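Local coordinates for protein computational Design of Enzyme (Synthetic construct, PDB 3TP4) that is a computational enzyme design of unconfirmed function, probably a glycosidase-type TIM barrel meant to carry an activated nucleophile in a catalytic triad, at residues V261-L264 / R265-A268. Numbering follows the deposited sequence.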
ATOM      1  N   VAL A 261       9.136 -11.688 -14.832  1.00 26.27           N
ATOM      2  CA  VAL A 261      10.531 -11.350 -14.561  1.00 22.53           C
ATOM      3  C   VAL A 261      10.879  -9.934 -15.004  1.00 27.13           C
ATOM      4  O   VAL A 261      11.558  -9.208 -14.280  1.00 29.07           O
ATOM      5  CB  VAL A 261      11.489 -12.383 -15.186  1.00 28.61           C
ATOM      6  CG1 VAL A 261      12.912 -11.853 -15.208  1.00 25.76           C
ATOM      7  CG2 VAL A 261      11.397 -13.700 -14.424  1.00 27.63           C
ATOM      8  N   ALA A 262      10.398  -9.523 -16.178  1.00 27.20           N
ATOM      9  CA  ALA A 262      10.629  -8.147 -16.640  1.00 27.07           C
ATOM     10  C   ALA A 262      10.074  -7.104 -15.655  1.00 23.90           C
ATOM     11  O   ALA A 262      10.744  -6.117 -15.336  1.00 25.48           O
ATOM     12  CB  ALA A 262      10.035  -7.938 -18.033  1.00 27.66           C
ATOM     13  N   ASP A 263       8.850  -7.319 -15.179  1.00 25.05           N
ATOM     14  CA  ASP A 263       8.254  -6.420 -14.194  1.00 23.64           C
ATOM     15  C   ASP A 263       8.981  -6.460 -12.851  1.00 24.70           C
ATOM     16  O   ASP A 263       9.169  -5.427 -12.214  1.00 24.23           O
ATOM     17  CB  ASP A 263       6.776  -6.749 -13.966  1.00 19.39           C
ATOM     18  CG  ASP A 263       5.877  -6.236 -15.090  1.00 28.06           C
ATOM     19  OD1 ASP A 263       6.370  -5.493 -15.961  1.00 28.94           O
ATOM     20  OD2 ASP A 263       4.675  -6.573 -15.081  1.00 27.40           O
ATOM     21  N   LEU A 264       9.364  -7.652 -12.404  1.00 23.74           N
ATOM     22  CA  LEU A 264      10.077  -7.748 -11.132  1.00 22.23           C
ATOM     23  C   LEU A 264      11.441  -7.066 -11.215  1.00 24.90           C
ATOM     24  O   LEU A 264      11.883  -6.425 -10.255  1.00 24.07           O
ATOM     25  CB  LEU A 264      10.177  -9.211 -10.648  1.00 21.45           C
ATOM     26  CG  LEU A 264       8.869  -9.833 -10.126  1.00 25.24           C
ATOM     27  CD1 LEU A 264       9.013 -11.325  -9.841  1.00 26.46           C
ATOM     28  CD2 LEU A 264       8.363  -9.116  -8.867  1.00 27.84           C
ATOM     29  N   ARG A 265      12.105  -7.184 -12.362  1.00 25.59           N
ATOM     30  CA  ARG A 265      13.363  -6.476 -12.561  1.00 25.51           C
ATOM     31  C   ARG A 265      13.111  -4.990 -12.482  1.00 25.49           C
ATOM     32  O   ARG A 265      13.845  -4.252 -11.829  1.00 25.53           O
ATOM     33  CB  ARG A 265      13.977  -6.783 -13.928  1.00 26.74           C
ATOM     34  CG  ARG A 265      14.635  -8.151 -14.047  1.00 30.38           C
ATOM     35  CD  ARG A 265      15.237  -8.329 -15.444  1.00 34.32           C
ATOM     36  NE  ARG A 265      16.251  -7.321 -15.729  1.00 34.24           N
ATOM     37  CZ  ARG A 265      17.557  -7.510 -15.556  1.00 39.93           C
ATOM     38  NH1 ARG A 265      18.000  -8.669 -15.094  1.00 36.70           N
ATOM     39  NH2 ARG A 265      18.424  -6.546 -15.850  1.00 42.02           N
HETATM   40  N   MSE A 266      12.074  -4.552 -13.186  1.00 27.54           N
HETATM   41  CA  MSE A 266      11.756  -3.136 -13.247  1.00 24.26           C
HETATM   42  C   MSE A 266      11.519  -2.529 -11.873  1.00 22.43           C
HETATM   43  O   MSE A 266      12.088  -1.484 -11.544  1.00 26.68           O
HETATM   44  CB  MSE A 266      10.517  -2.919 -14.110  1.00 22.89           C
HETATM   45  CG  MSE A 266      10.055  -1.488 -14.129  1.00 27.24           C
HETATM   46 SE   MSE A 266       8.333  -1.381 -15.028  1.00 54.17          SE
HETATM   47  CE  MSE A 266       7.192  -2.350 -13.744  1.00 30.03           C
ATOM     48  N   ILE A 267      10.665  -3.151 -11.064  1.00 22.52           N
ATOM     49  CA  ILE A 267      10.394  -2.556  -9.761  1.00 24.28           C
ATOM     50  C   ILE A 267      11.631  -2.524  -8.855  1.00 20.45           C
ATOM     51  O   ILE A 267      11.806  -1.583  -8.091  1.00 25.46           O
ATOM     52  CB  ILE A 267       9.168  -3.172  -9.039  1.00 23.69           C
ATOM     53  CG1 ILE A 267       9.450  -4.592  -8.549  1.00 20.93           C
ATOM     54  CG2 ILE A 267       7.921  -3.126  -9.945  1.00 20.51           C
ATOM     55  CD1 ILE A 267       8.326  -5.115  -7.641  1.00 21.42           C
ATOM     56  N   ALA A 268      12.465  -3.562  -8.930  1.00 22.19           N
ATOM     57  CA  ALA A 268      13.704  -3.609  -8.161  1.00 27.84           C
ATOM     58  C   ALA A 268      14.632  -2.476  -8.600  1.00 23.72           C
ATOM     59  O   ALA A 268      15.300  -1.857  -7.776  1.00 27.57           O
ATOM     60  CB  ALA A 268      14.400  -4.956  -8.351  1.00 22.53           C
TER
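Leu264 and Ile267 project together from successive turns of helix 254-274, and their methyl ends meet where Leu264 CD2 comes 4.2 Å from Ile267 CD1. In Ile267 the CG1 branch is tucked over the main chain, flanked by N and C (chi1 71°), which turns it back over the preceding turn, 3.5 Å from Leu264 O. Its CG2 branch lies 3.5 Å from Asp263 O, the carbonyl that accepts the bond from Ile267 N (3.0 Å, N-H...O 167°). Cutting this side chain back to an alanine would probably deprive Leu264 CD2 of its neighbour and open a gap beside Leu245 and Tyr230.

Met266, a selenomethionine, runs beside Asp263. Its CG is anti to the backbone N (chi1 175°) and the chain bends at chi3, bringing Met266 CE back to 3.9 Å from Asp263 OD1. That carboxylate is held by backbone N-H groups of the loop leading into helix 227-230, OD1 by Gly225 and OD2 by Phe223. Arg265 instead lays its aliphatic stem along the turn before it, CG 3.3 Å from Val261 O and CD 4.2 Å from Val261 CG1, while NH1 leads off to a salt bridge with Asp310.

The helix links strands 242-249 and 277-278 as the crossover of a beta-alpha-beta unit of the barrel, and Leu264 and Ile267 face strand 242-249. Met266 CE merely packs beside OD1; the two main-chain bonds, one to each oxygen of the buried Asp263 carboxylate, probably stabilise its charged form, fix its rotation and tie the helix to the 227-230 loop.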